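PDB 3PTY: probable arabinosyltransferase C from Mycobacterium tuberculosis, which probably polymerises arabinose into cell-wall arabinan, its C-terminal extracellular domain, described here, being a lectin-like carbohydrate-binding module. Local coordinates for residues L38-P43 / R246-R251; E65-N70 / A144-G149; L121-D126 / A324-S329; L180-D185 / A217-A222. All blocks are in the same frame, centred on the assembly; numbering follows the deposited sequence.

Contact 1. Residues L38-P43 / R246-R251; sequences LVELDP and RIPRVR
The carboxylate of E40 is gripped side-on by the guanidinium of R246: NE gives a hydrogen bond to OE2 at 2.8 Å and NH2 one to OE1 at 2.9 Å. The two planes are turned 37° apart. OE2 is met on its syn side but tilted out of the carboxylate plane, and OE1 from above that plane. E40 reaches the arginine on a fully extended chain, its CG anti to the backbone N (chi1 176°). P43 CB lies over one guanidinium face, offset toward the rim and 3.6 Å from R246 NE, and P248 CB packs against the carboxylate 3.4 Å from E40 CD. Water 1 donates to both E40 OE2 and D42 O and accepts from R249 N; water 2 joins D42 N to R249 O. Toward the other end, V39 N bonds to R251 O at 2.7 Å and R251 N returns to V39 O at 3.1 Å, while L38 CB rests on V250 CB. In the second shell, Y330 OH bonds to E40 OE1, and T168 and N210 hold R246 NH1 and NH2, which should hold the buried ion pair in one orientation. N255 takes the end of R251, and D160 that of R249. V39 and R251 form an antiparallel hydrogen-bonded pair, by which the short outermost strand 251-252 is added to strand 37-40 in the mixed sheet of this carbohydrate-binding domain.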
loop_
_atom_site.group_PDB
_atom_site.type_symbol
_atom_site.label_atom_id
_atom_site.label_comp_id
_atom_site.label_asym_id
_atom_site.label_seq_id
_atom_site.Cartn_x
_atom_site.Cartn_y
_atom_site.Cartn_z
ATOM N N LEU A 38 5.771 15.417 -10.788
ATOM C CA LEU A 38 6.971 15.807 -11.518
ATOM C C LEU A 38 8.129 14.905 -11.107
ATOM O O LEU A 38 8.428 14.775 -9.923
ATOM C CB LEU A 38 7.310 17.276 -11.238
ATOM C CG LEU A 38 6.228 18.285 -11.640
ATOM C CD1 LEU A 38 6.718 19.723 -11.482
ATOM C CD2 LEU A 38 5.795 18.027 -13.066
ATOM N N VAL A 39 8.782 14.292 -12.087
ATOM C CA VAL A 39 9.748 13.235 -11.810
ATOM C C VAL A 39 11.161 13.705 -12.118
ATOM O O VAL A 39 11.409 14.292 -13.171
ATOM C CB VAL A 39 9.446 11.987 -12.657
ATOM C CG1 VAL A 39 10.524 10.925 -12.461
ATOM C CG2 VAL A 39 8.059 11.439 -12.312
ATOM N N GLU A 40 12.078 13.433 -11.196
ATOM C CA GLU A 40 13.469 13.834 -11.333
ATOM C C GLU A 40 14.330 12.593 -11.522
ATOM O O GLU A 40 14.837 12.029 -10.554
ATOM C CB GLU A 40 13.912 14.602 -10.079
ATOM C CG GLU A 40 15.373 14.993 -10.079
ATOM C CD GLU A 40 15.824 15.621 -8.764
ATOM O OE1 GLU A 40 15.205 15.351 -7.707
ATOM O OE2 GLU A 40 16.814 16.380 -8.800
ATOM N N LEU A 41 14.483 12.161 -12.771
ATOM C CA LEU A 41 15.212 10.928 -13.070
ATOM C C LEU A 41 16.713 11.045 -12.831
ATOM O O LEU A 41 17.381 10.054 -12.531
ATOM C CB LEU A 41 14.987 10.510 -14.526
ATOM C CG LEU A 41 13.639 9.874 -14.864
ATOM C CD1 LEU A 41 13.629 9.448 -16.326
ATOM C CD2 LEU A 41 13.389 8.686 -13.959
ATOM N N ASP A 42 17.246 12.250 -12.976
ATOM C CA ASP A 42 18.688 12.446 -12.859
ATOM C C ASP A 42 18.990 13.545 -11.852
ATOM O O ASP A 42 19.231 14.685 -12.225
ATOM C CB ASP A 42 19.287 12.805 -14.218
ATOM C CG ASP A 42 20.806 12.831 -14.193
ATOM O OD1 ASP A 42 21.394 12.562 -13.123
ATOM O OD2 ASP A 42 21.409 13.120 -15.244
ATOM N N PRO A 43 18.968 13.202 -10.563
ATOM C CA PRO A 43 19.228 14.193 -9.517
ATOM C C PRO A 43 20.617 14.823 -9.657
ATOM O O PRO A 43 20.820 15.958 -9.247
ATOM C CB PRO A 43 19.125 13.369 -8.224
ATOM C CG PRO A 43 19.327 11.936 -8.673
ATOM C CD PRO A 43 18.619 11.890 -9.994
ATOM N N ARG A 246 20.666 20.740 -4.570
ATOM C CA ARG A 246 20.366 20.749 -5.991
ATOM C C ARG A 246 19.042 21.434 -6.275
ATOM O O ARG A 246 18.218 21.636 -5.376
ATOM C CB ARG A 246 20.331 19.316 -6.530
ATOM C CG ARG A 246 19.152 18.486 -6.025
ATOM C CD ARG A 246 19.304 17.037 -6.470
ATOM N NE ARG A 246 18.082 16.244 -6.335
ATOM C CZ ARG A 246 17.812 15.456 -5.300
ATOM N NH1 ARG A 246 18.666 15.371 -4.286
ATOM N NH2 ARG A 246 16.682 14.750 -5.274
ATOM N N ILE A 247 18.844 21.794 -7.538
ATOM C CA ILE A 247 17.551 22.269 -8.022
ATOM C C ILE A 247 17.081 21.278 -9.079
ATOM O O ILE A 247 17.647 21.207 -10.164
ATOM C CB ILE A 247 17.655 23.681 -8.626
ATOM C CG1 ILE A 247 18.074 24.688 -7.543
ATOM C CG2 ILE A 247 16.317 24.107 -9.242
ATOM C CD1 ILE A 247 18.297 26.107 -8.083
ATOM N N PRO A 248 16.050 20.492 -8.756
ATOM C CA PRO A 248 15.704 19.339 -9.601
ATOM C C PRO A 248 15.329 19.702 -11.029
ATOM O O PRO A 248 14.579 20.652 -11.246
ATOM C CB PRO A 248 14.486 18.737 -8.892
ATOM C CG PRO A 248 14.662 19.142 -7.446
ATOM C CD PRO A 248 15.223 20.553 -7.539
ATOM N N ARG A 249 15.850 18.948 -11.993
ATOM C CA ARG A 249 15.342 19.018 -13.357
ATOM C C ARG A 249 14.276 17.934 -13.489
ATOM O O ARG A 249 14.527 16.781 -13.161
ATOM C CB ARG A 249 16.486 18.825 -14.353
ATOM C CG ARG A 249 17.604 19.861 -14.154
ATOM C CD ARG A 249 18.707 19.738 -15.189
ATOM N NE ARG A 249 18.237 20.083 -16.526
ATOM C CZ ARG A 249 18.986 20.016 -17.622
ATOM N NH1 ARG A 249 20.249 19.617 -17.542
ATOM N NH2 ARG A 249 18.472 20.349 -18.799
ATOM N N VAL A 250 13.085 18.302 -13.951
ATOM C CA VAL A 250 11.940 17.393 -13.881
ATOM C C VAL A 250 11.170 17.318 -15.195
ATOM O O VAL A 250 11.287 18.202 -16.040
ATOM C CB VAL A 250 10.939 17.810 -12.763
ATOM C CG1 VAL A 250 11.582 17.718 -11.385
ATOM C CG2 VAL A 250 10.410 19.219 -13.017
ATOM N N ARG A 251 10.396 16.244 -15.346
ATOM C CA ARG A 251 9.437 16.064 -16.441
ATOM C C ARG A 251 8.207 15.449 -15.792
ATOM O O ARG A 251 8.317 14.835 -14.736
ATOM C CB ARG A 251 9.985 15.095 -17.491
ATOM C CG ARG A 251 11.227 15.595 -18.237
ATOM C CD ARG A 251 12.078 14.420 -18.744
ATOM N NE ARG A 251 11.365 13.588 -19.714
ATOM C CZ ARG A 251 11.716 12.347 -20.046
ATOM N NH1 ARG A 251 12.773 11.773 -19.488
ATOM N NH2 ARG A 251 11.005 11.672 -20.941
HETATM O O HOH W 1 17.990 17.109 -11.195
HETATM O O HOH W 2 16.254 14.799 -13.780
#

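Contact 2. Residues E65-N70 / A144-G149; sequences EAFTPN and AMLRSG
M145 O receives the amide of E65 in an almost straight hydrogen bond, 2.8 Å from E65 N with 177° at the hydrogen, the donor lying in the carbonyl plane. The return bond runs from M145 N to a lone pair of E65 O, 3.0 Å away, making E65 and M145 an antiparallel hydrogen-bonded pair. Their side chains emerge on the same face of the sheet and cross there, with E65 OE1 3.3 Å from M145 CG. A66 has a positive phi, and the chain leaves the strand there; A66 CB still touches A144 CB, and F67 is turned back against strand 144-152. L146 has CG anti to its backbone N (chi1 -180°), with CD2 near F67 CD2 and CB over the centre of the phenyl ring in a CH-pi contact, 3.8 Å from the F67 centroid and 8° off the ring normal. The ring edge is directed at the backbone around M145 N, and A144 CB lies 3.7 Å from F67 CE1. The F67 side chain also touches A229 and I240. Two backbone bonds thus fasten the E65-M145 pair, and R147 continues the ladder to L63; what the residues after E65 add against 144-149 is apolar, chiefly the F67 ring.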
loop_
_atom_site.group_PDB
_atom_site.type_symbol
_atom_site.label_atom_id
_atom_site.label_comp_id
_atom_site.label_asym_id
_atom_site.label_seq_id
_atom_site.Cartn_x
_atom_site.Cartn_y
_atom_site.Cartn_z
ATOM N N GLU A 65 32.294 18.396 12.257
ATOM C CA GLU A 65 32.602 17.828 13.557
ATOM C C GLU A 65 31.797 16.556 13.720
ATOM O O GLU A 65 30.576 16.603 13.809
ATOM C CB GLU A 65 32.257 18.819 14.669
ATOM C CG GLU A 65 32.450 18.258 16.071
ATOM C CD GLU A 65 31.968 19.218 17.154
ATOM O OE1 GLU A 65 30.895 19.832 16.980
ATOM O OE2 GLU A 65 32.653 19.350 18.182
ATOM N N ALA A 66 32.485 15.421 13.748
ATOM C CA ALA A 66 31.834 14.121 13.858
ATOM C C ALA A 66 30.776 13.861 12.771
ATOM O O ALA A 66 29.839 13.096 12.983
ATOM C CB ALA A 66 31.248 13.926 15.264
ATOM N N PHE A 67 30.935 14.501 11.615
ATOM C CA PHE A 67 30.192 14.132 10.404
ATOM C C PHE A 67 31.181 13.471 9.452
ATOM O O PHE A 67 32.175 14.093 9.071
ATOM C CB PHE A 67 29.619 15.371 9.711
ATOM C CG PHE A 67 28.204 15.721 10.118
ATOM C CD1 PHE A 67 27.950 16.428 11.289
ATOM C CD2 PHE A 67 27.135 15.373 9.308
ATOM C CE1 PHE A 67 26.654 16.772 11.646
ATOM C CE2 PHE A 67 25.833 15.704 9.663
ATOM C CZ PHE A 67 25.591 16.403 10.828
ATOM N N THR A 68 30.911 12.226 9.059
ATOM C CA THR A 68 31.858 11.456 8.254
ATOM C C THR A 68 31.149 10.751 7.096
ATOM O O THR A 68 29.944 10.531 7.153
ATOM C CB THR A 68 32.556 10.383 9.116
ATOM O OG1 THR A 68 31.569 9.487 9.636
ATOM C CG2 THR A 68 33.317 11.030 10.269
ATOM N N PRO A 69 31.906 10.378 6.048
ATOM C CA PRO A 69 31.290 9.794 4.850
ATOM C C PRO A 69 30.529 8.505 5.146
ATOM O O PRO A 69 29.571 8.188 4.438
ATOM C CB PRO A 69 32.488 9.517 3.932
ATOM C CG PRO A 69 33.523 10.502 4.361
ATOM C CD PRO A 69 33.346 10.639 5.862
ATOM N N ASN A 70 30.947 7.771 6.175
ATOM C CA ASN A 70 30.257 6.541 6.545
ATOM C C ASN A 70 29.476 6.632 7.856
ATOM O O ASN A 70 29.141 5.613 8.457
ATOM C CB ASN A 70 31.235 5.362 6.557
ATOM C CG ASN A 70 31.717 5.008 5.165
ATOM O OD1 ASN A 70 30.983 4.411 4.376
ATOM N ND2 ASN A 70 32.946 5.394 4.845
ATOM N N ALA A 144 27.750 16.760 17.123
ATOM C CA ALA A 144 28.180 16.800 15.730
ATOM C C ALA A 144 27.629 18.033 15.042
ATOM O O ALA A 144 26.527 18.493 15.355
ATOM C CB ALA A 144 27.744 15.534 15.004
ATOM N N MET A 145 28.405 18.584 14.118
ATOM C CA MET A 145 27.993 19.791 13.412
ATOM C C MET A 145 28.549 19.765 12.012
ATOM O O MET A 145 29.619 19.213 11.781
ATOM C CB MET A 145 28.543 21.041 14.094
ATOM C CG MET A 145 28.198 21.185 15.555
ATOM S SD MET A 145 28.812 22.776 16.142
ATOM C CE MET A 145 27.940 23.883 15.032
ATOM N N LEU A 146 27.843 20.401 11.084
ATOM C CA LEU A 146 28.323 20.485 9.714
ATOM C C LEU A 146 28.049 21.860 9.137
ATOM O O LEU A 146 26.980 22.431 9.344
ATOM C CB LEU A 146 27.649 19.424 8.845
ATOM C CG LEU A 146 28.057 19.382 7.366
ATOM C CD1 LEU A 146 29.513 18.929 7.218
ATOM C CD2 LEU A 146 27.154 18.446 6.596
ATOM N N ARG A 147 29.025 22.380 8.404
ATOM C CA ARG A 147 28.844 23.573 7.599
ATOM C C ARG A 147 29.539 23.311 6.279
ATOM O O ARG A 147 30.756 23.123 6.245
ATOM C CB ARG A 147 29.471 24.793 8.287
ATOM C CG ARG A 147 29.377 26.072 7.479
ATOM C CD ARG A 147 29.750 27.300 8.318
ATOM N NE ARG A 147 31.193 27.406 8.552
ATOM C CZ ARG A 147 31.779 27.232 9.732
ATOM N NH1 ARG A 147 31.050 26.937 10.805
ATOM N NH2 ARG A 147 33.096 27.356 9.838
ATOM N N SER A 148 28.772 23.272 5.196
ATOM C CA SER A 148 29.348 23.000 3.889
ATOM C C SER A 148 30.072 24.235 3.369
ATOM O O SER A 148 29.934 25.331 3.917
ATOM C CB SER A 148 28.262 22.588 2.885
ATOM O OG SER A 148 27.551 23.731 2.409
ATOM N N GLY A 149 30.837 24.051 2.300
ATOM C CA GLY A 149 31.342 25.176 1.544
ATOM C C GLY A 149 30.191 25.802 0.779
ATOM O O GLY A 149 29.051 25.296 0.796
#

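Contact 3. Residues L121-D126 / A324-S329; sequences LPYNLD and ATTVAS
Y123 and T326 run side by side and point the same way, the tyrosine ring presenting its CD2 edge to the strand backbone. T326 O lies near the ring plane, 3.4 Å from Y123 CD2, and T326 CG2 comes to 4.0 Å from Y123 CE2. A328 CB packs on the root of the ring, 4.1 Å from Y123 CG. With CG beside the backbone N (chi1 -52°), the ring runs across the strand, and P122 CB rests over one of its faces. Y123 and N124 are the central residues of a type I' beta turn from P122 to L125, closed by the bond from L125 N to P122 O; the tip of this turn meets strand 322-331 of the mixed sheet, and P122, Y123 and L125 touch T168 of the antiparallel sheet. N124 crosses T325 at about a right angle, its ND2 3.9 Å from T325 CG2. No direct hydrogen bond joins the segments. Two waters bridge the backbones instead: water 4 accepts from Y123 N and donates to T326 O, both at 2.8 Å, while water 3 donates to Y123 O and accepts from A328 N. Q343 holds the hydroxyl of T326.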
loop_
_atom_site.group_PDB
_atom_site.type_symbol
_atom_site.label_atom_id
_atom_site.label_comp_id
_atom_site.label_asym_id
_atom_site.label_seq_id
_atom_site.Cartn_x
_atom_site.Cartn_y
_atom_site.Cartn_z
ATOM N N LEU A 121 23.204 4.871 -2.154
ATOM C CA LEU A 121 22.463 6.124 -2.315
ATOM C C LEU A 121 21.128 5.899 -3.012
ATOM O O LEU A 121 21.031 5.057 -3.891
ATOM C CB LEU A 121 23.284 7.116 -3.138
ATOM C CG LEU A 121 24.656 7.484 -2.566
ATOM C CD1 LEU A 121 25.316 8.557 -3.420
ATOM C CD2 LEU A 121 24.514 7.938 -1.127
ATOM N N PRO A 122 20.102 6.681 -2.640
ATOM C CA PRO A 122 18.779 6.555 -3.261
ATOM C C PRO A 122 18.656 7.362 -4.549
ATOM O O PRO A 122 19.587 8.078 -4.917
ATOM C CB PRO A 122 17.869 7.161 -2.197
ATOM C CG PRO A 122 18.704 8.331 -1.676
ATOM C CD PRO A 122 20.131 7.764 -1.635
ATOM N N TYR A 123 17.513 7.229 -5.221
ATOM C CA TYR A 123 17.119 8.117 -6.317
ATOM C C TYR A 123 18.074 8.123 -7.497
ATOM O O TYR A 123 18.088 9.069 -8.286
ATOM C CB TYR A 123 16.923 9.547 -5.806
ATOM C CG TYR A 123 15.998 9.635 -4.613
ATOM C CD1 TYR A 123 16.369 10.335 -3.472
ATOM C CD2 TYR A 123 14.758 9.006 -4.625
ATOM C CE1 TYR A 123 15.536 10.411 -2.380
ATOM C CE2 TYR A 123 13.911 9.080 -3.534
ATOM C CZ TYR A 123 14.305 9.783 -2.418
ATOM O OH TYR A 123 13.470 9.865 -1.332
ATOM N N ASN A 124 18.860 7.063 -7.618
ATOM C CA ASN A 124 19.878 6.982 -8.661
ATOM C C ASN A 124 20.932 8.084 -8.598
ATOM O O ASN A 124 21.544 8.425 -9.611
ATOM C CB ASN A 124 19.230 6.918 -10.046
ATOM C CG ASN A 124 18.691 5.531 -10.364
ATOM O OD1 ASN A 124 19.385 4.525 -10.190
ATOM N ND2 ASN A 124 17.456 5.471 -10.821
ATOM N N LEU A 125 21.142 8.647 -7.409
ATOM C CA LEU A 125 22.304 9.511 -7.187
ATOM C C LEU A 125 23.576 8.737 -7.524
ATOM O O LEU A 125 23.741 7.588 -7.119
ATOM C CB LEU A 125 22.360 9.980 -5.729
ATOM C CG LEU A 125 21.316 11.030 -5.334
ATOM C CD1 LEU A 125 21.118 11.055 -3.818
ATOM C CD2 LEU A 125 21.708 12.414 -5.858
ATOM N N ASP A 126 24.478 9.376 -8.257
ATOM C CA ASP A 126 25.713 8.729 -8.687
ATOM C C ASP A 126 26.793 8.895 -7.615
ATOM O O ASP A 126 27.270 10.000 -7.380
ATOM C CB ASP A 126 26.160 9.349 -10.014
ATOM C CG ASP A 126 27.467 8.768 -10.536
ATOM O OD1 ASP A 126 28.012 7.823 -9.925
ATOM O OD2 ASP A 126 27.942 9.268 -11.575
ATOM N N ALA A 324 13.643 -2.809 -7.562
ATOM C CA ALA A 324 12.812 -1.611 -7.569
ATOM C C ALA A 324 13.574 -0.426 -6.995
ATOM O O ALA A 324 14.022 -0.466 -5.849
ATOM C CB ALA A 324 11.538 -1.850 -6.774
ATOM N N THR A 325 13.715 0.629 -7.793
ATOM C CA THR A 325 14.408 1.837 -7.351
ATOM C C THR A 325 13.480 3.046 -7.374
ATOM O O THR A 325 13.050 3.484 -8.437
ATOM C CB THR A 325 15.609 2.143 -8.260
ATOM O OG1 THR A 325 16.452 0.990 -8.334
ATOM C CG2 THR A 325 16.403 3.320 -7.718
ATOM N N THR A 326 13.168 3.585 -6.201
ATOM C CA THR A 326 12.340 4.778 -6.127
ATOM C C THR A 326 13.052 5.945 -6.801
ATOM O O THR A 326 14.218 6.212 -6.531
ATOM C CB THR A 326 12.014 5.132 -4.670
ATOM O OG1 THR A 326 11.325 4.031 -4.069
ATOM C CG2 THR A 326 11.131 6.375 -4.592
ATOM N N VAL A 327 12.357 6.635 -7.696
ATOM C CA VAL A 327 12.941 7.808 -8.326
ATOM C C VAL A 327 12.401 9.054 -7.632
ATOM O O VAL A 327 11.284 9.054 -7.107
ATOM C CB VAL A 327 12.645 7.857 -9.834
ATOM C CG1 VAL A 327 13.210 6.613 -10.525
ATOM C CG2 VAL A 327 11.156 7.958 -10.075
ATOM N N ALA A 328 13.198 10.112 -7.601
ATOM C CA ALA A 328 12.770 11.326 -6.919
ATOM C C ALA A 328 11.567 11.915 -7.649
ATOM O O ALA A 328 11.556 11.987 -8.872
ATOM C CB ALA A 328 13.913 12.334 -6.868
ATOM N N SER A 329 10.546 12.332 -6.909
ATOM C CA SER A 329 9.400 12.970 -7.543
ATOM C C SER A 329 8.731 13.968 -6.600
ATOM O O SER A 329 8.910 13.894 -5.383
ATOM C CB SER A 329 8.382 11.918 -7.997
ATOM O OG SER A 329 7.741 11.339 -6.873
HETATM O O HOH W 3 15.574 9.787 -9.188
HETATM O O HOH W 4 15.685 5.392 -4.291
#

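Contact 4. Residues L180-D185 / A217-A222; sequences LQWATD and AIPSTA
The end of strand 178-183 and the loop 217-222 draw together where T184 and A222 have their CA atoms 4.7 Å apart, A222 closing a type I beta turn begun at P219, and no hydrogen bond passes directly between the two segments. W182 dominates the side-chain contact. P219 crosses its indole at about a right angle and sets CD over one face in a CH-pi contact, 3.5 Å from the centroid of the five-membered ring and 20° off its normal. The nearest approach is tight, P219 CD to W182 CE2 at 3.2 Å. W182 carries CG between its backbone N and carbonyl carbon (chi1 57°), which stands the indole up against the loop and brings CB to 3.8 Å from A222 CB. I218 lies over the same face with its CA, and its CG2 approaches W182 CB. At the far end of the contact L180 CD2 meets I218 CD1 at 3.9 Å, and L180 continues inward onto F199 and L227. Near the strand end A222 CA makes a CA-H...O contact with A183 O, and the methyl T184 CG2 lies 3.5 Å from T221 O. T184 itself is the N-cap of helix 185-189. Cohesion is thus mainly apolar, a proline laid on an indole at the partly exposed end of an inner strand of the antiparallel sheet, while polar ties form just beyond, where T223 pairs with A183 and D185.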
loop_
_atom_site.group_PDB
_atom_site.type_symbol
_atom_site.label_atom_id
_atom_site.label_comp_id
_atom_site.label_asym_id
_atom_site.label_seq_id
_atom_site.Cartn_x
_atom_site.Cartn_y
_atom_site.Cartn_z
ATOM N N LEU A 180 19.412 25.998 5.369
ATOM C CA LEU A 180 20.082 26.486 4.182
ATOM C C LEU A 180 20.372 27.961 4.409
ATOM O O LEU A 180 19.454 28.741 4.654
ATOM C CB LEU A 180 19.151 26.342 2.974
ATOM C CG LEU A 180 19.657 26.865 1.627
ATOM C CD1 LEU A 180 20.571 25.851 0.961
ATOM C CD2 LEU A 180 18.478 27.192 0.726
ATOM N N GLN A 181 21.641 28.344 4.338
ATOM C CA GLN A 181 22.012 29.750 4.434
ATOM C C GLN A 181 22.300 30.289 3.040
ATOM O O GLN A 181 22.787 29.558 2.181
ATOM C CB GLN A 181 23.244 29.919 5.325
ATOM C CG GLN A 181 23.047 29.460 6.761
ATOM C CD GLN A 181 24.248 29.764 7.637
ATOM O OE1 GLN A 181 25.337 30.032 7.138
ATOM N NE2 GLN A 181 24.054 29.722 8.953
ATOM N N TRP A 182 21.989 31.562 2.817
ATOM C CA TRP A 182 22.300 32.212 1.550
ATOM C C TRP A 182 23.175 33.441 1.760
ATOM O O TRP A 182 23.301 33.952 2.882
ATOM C CB TRP A 182 21.023 32.597 0.796
ATOM C CG TRP A 182 20.102 33.503 1.573
ATOM C CD1 TRP A 182 20.293 34.832 1.852
ATOM C CD2 TRP A 182 18.837 33.149 2.145
ATOM N NE1 TRP A 182 19.226 35.318 2.574
ATOM C CE2 TRP A 182 18.319 34.304 2.764
ATOM C CE3 TRP A 182 18.092 31.964 2.195
ATOM C CZ2 TRP A 182 17.088 34.310 3.427
ATOM C CZ3 TRP A 182 16.865 31.972 2.858
ATOM C CH2 TRP A 182 16.382 33.137 3.465
ATOM N N ALA A 183 23.758 33.927 0.672
ATOM C CA ALA A 183 24.680 35.053 0.743
ATOM C C ALA A 183 24.914 35.662 -0.630
ATOM O O ALA A 183 24.765 34.986 -1.654
ATOM C CB ALA A 183 26.017 34.601 1.347
ATOM N N THR A 184 25.274 36.944 -0.638
ATOM C CA THR A 184 25.804 37.593 -1.828
ATOM C C THR A 184 27.286 37.237 -1.934
ATOM O O THR A 184 27.867 36.694 -0.992
ATOM C CB THR A 184 25.709 39.125 -1.701
ATOM O OG1 THR A 184 26.494 39.544 -0.581
ATOM C CG2 THR A 184 24.259 39.567 -1.498
ATOM N N ASP A 185 27.904 37.553 -3.070
ATOM C CA ASP A 185 29.335 37.308 -3.237
ATOM C C ASP A 185 30.130 37.987 -2.131
ATOM O O ASP A 185 31.044 37.399 -1.550
ATOM C CB ASP A 185 29.813 37.812 -4.598
ATOM C CG ASP A 185 29.420 36.891 -5.733
ATOM O OD1 ASP A 185 28.892 35.787 -5.462
ATOM O OD2 ASP A 185 29.644 37.267 -6.905
ATOM N N ALA A 217 11.647 31.623 -1.400
ATOM C CA ALA A 217 12.046 32.184 -0.111
ATOM C C ALA A 217 13.443 32.807 -0.145
ATOM O O ALA A 217 13.796 33.594 0.733
ATOM C CB ALA A 217 11.968 31.117 0.982
ATOM N N ILE A 218 14.244 32.443 -1.144
ATOM C CA ILE A 218 15.611 32.955 -1.241
ATOM C C ILE A 218 15.638 34.315 -1.931
ATOM O O ILE A 218 15.144 34.453 -3.046
ATOM C CB ILE A 218 16.526 31.993 -2.018
ATOM C CG1 ILE A 218 16.459 30.585 -1.422
ATOM C CG2 ILE A 218 17.967 32.509 -2.015
ATOM C CD1 ILE A 218 17.389 29.592 -2.113
ATOM N N PRO A 219 16.220 35.329 -1.271
ATOM C CA PRO A 219 16.228 36.669 -1.871
ATOM C C PRO A 219 16.923 36.683 -3.234
ATOM O O PRO A 219 17.895 35.960 -3.445
ATOM C CB PRO A 219 17.019 37.512 -0.857
ATOM C CG PRO A 219 16.910 36.763 0.436
ATOM C CD PRO A 219 16.876 35.303 0.047
ATOM N N SER A 220 16.436 37.526 -4.134
ATOM C CA SER A 220 16.921 37.573 -5.514
ATOM C C SER A 220 18.384 37.987 -5.642
ATOM O O SER A 220 19.024 37.704 -6.652
ATOM C CB SER A 220 16.047 38.520 -6.343
ATOM O OG SER A 220 16.150 39.848 -5.857
ATOM N N THR A 221 18.910 38.660 -4.625
ATOM C CA THR A 221 20.301 39.087 -4.634
ATOM C C THR A 221 21.254 38.014 -4.104
ATOM O O THR A 221 22.466 38.170 -4.178
ATOM C CB THR A 221 20.496 40.317 -3.758
ATOM O OG1 THR A 221 19.937 40.055 -2.467
ATOM C CG2 THR A 221 19.813 41.536 -4.377
ATOM N N ALA A 222 20.720 36.935 -3.540
ATOM C CA ALA A 222 21.588 35.853 -3.089
ATOM C C ALA A 222 22.263 35.207 -4.296
ATOM O O ALA A 222 21.621 34.981 -5.319
ATOM C CB ALA A 222 20.795 34.817 -2.309
#

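How the contacts relate
From the N terminus, strand 37-40 opens the large loop that contact 1 closes at 246-251. Inside it, contact 2 closes a loop between 65-70 and 144-149, and contact 4 a later, shorter one between 180-185 and 217-222; these two follow in series and both belong to the antiparallel sheet, their centres about 22 Å apart. Contact 3 opens at 121-126, within the loop of contact 2, and closes only at 324-329, so it crosses contacts 1 and 2 and encloses contact 4. Contacts 1 and 3 touch: strands 37-40 and 322-331 are neighbours in the mixed sheet, and P43 packs on Y123 and L125.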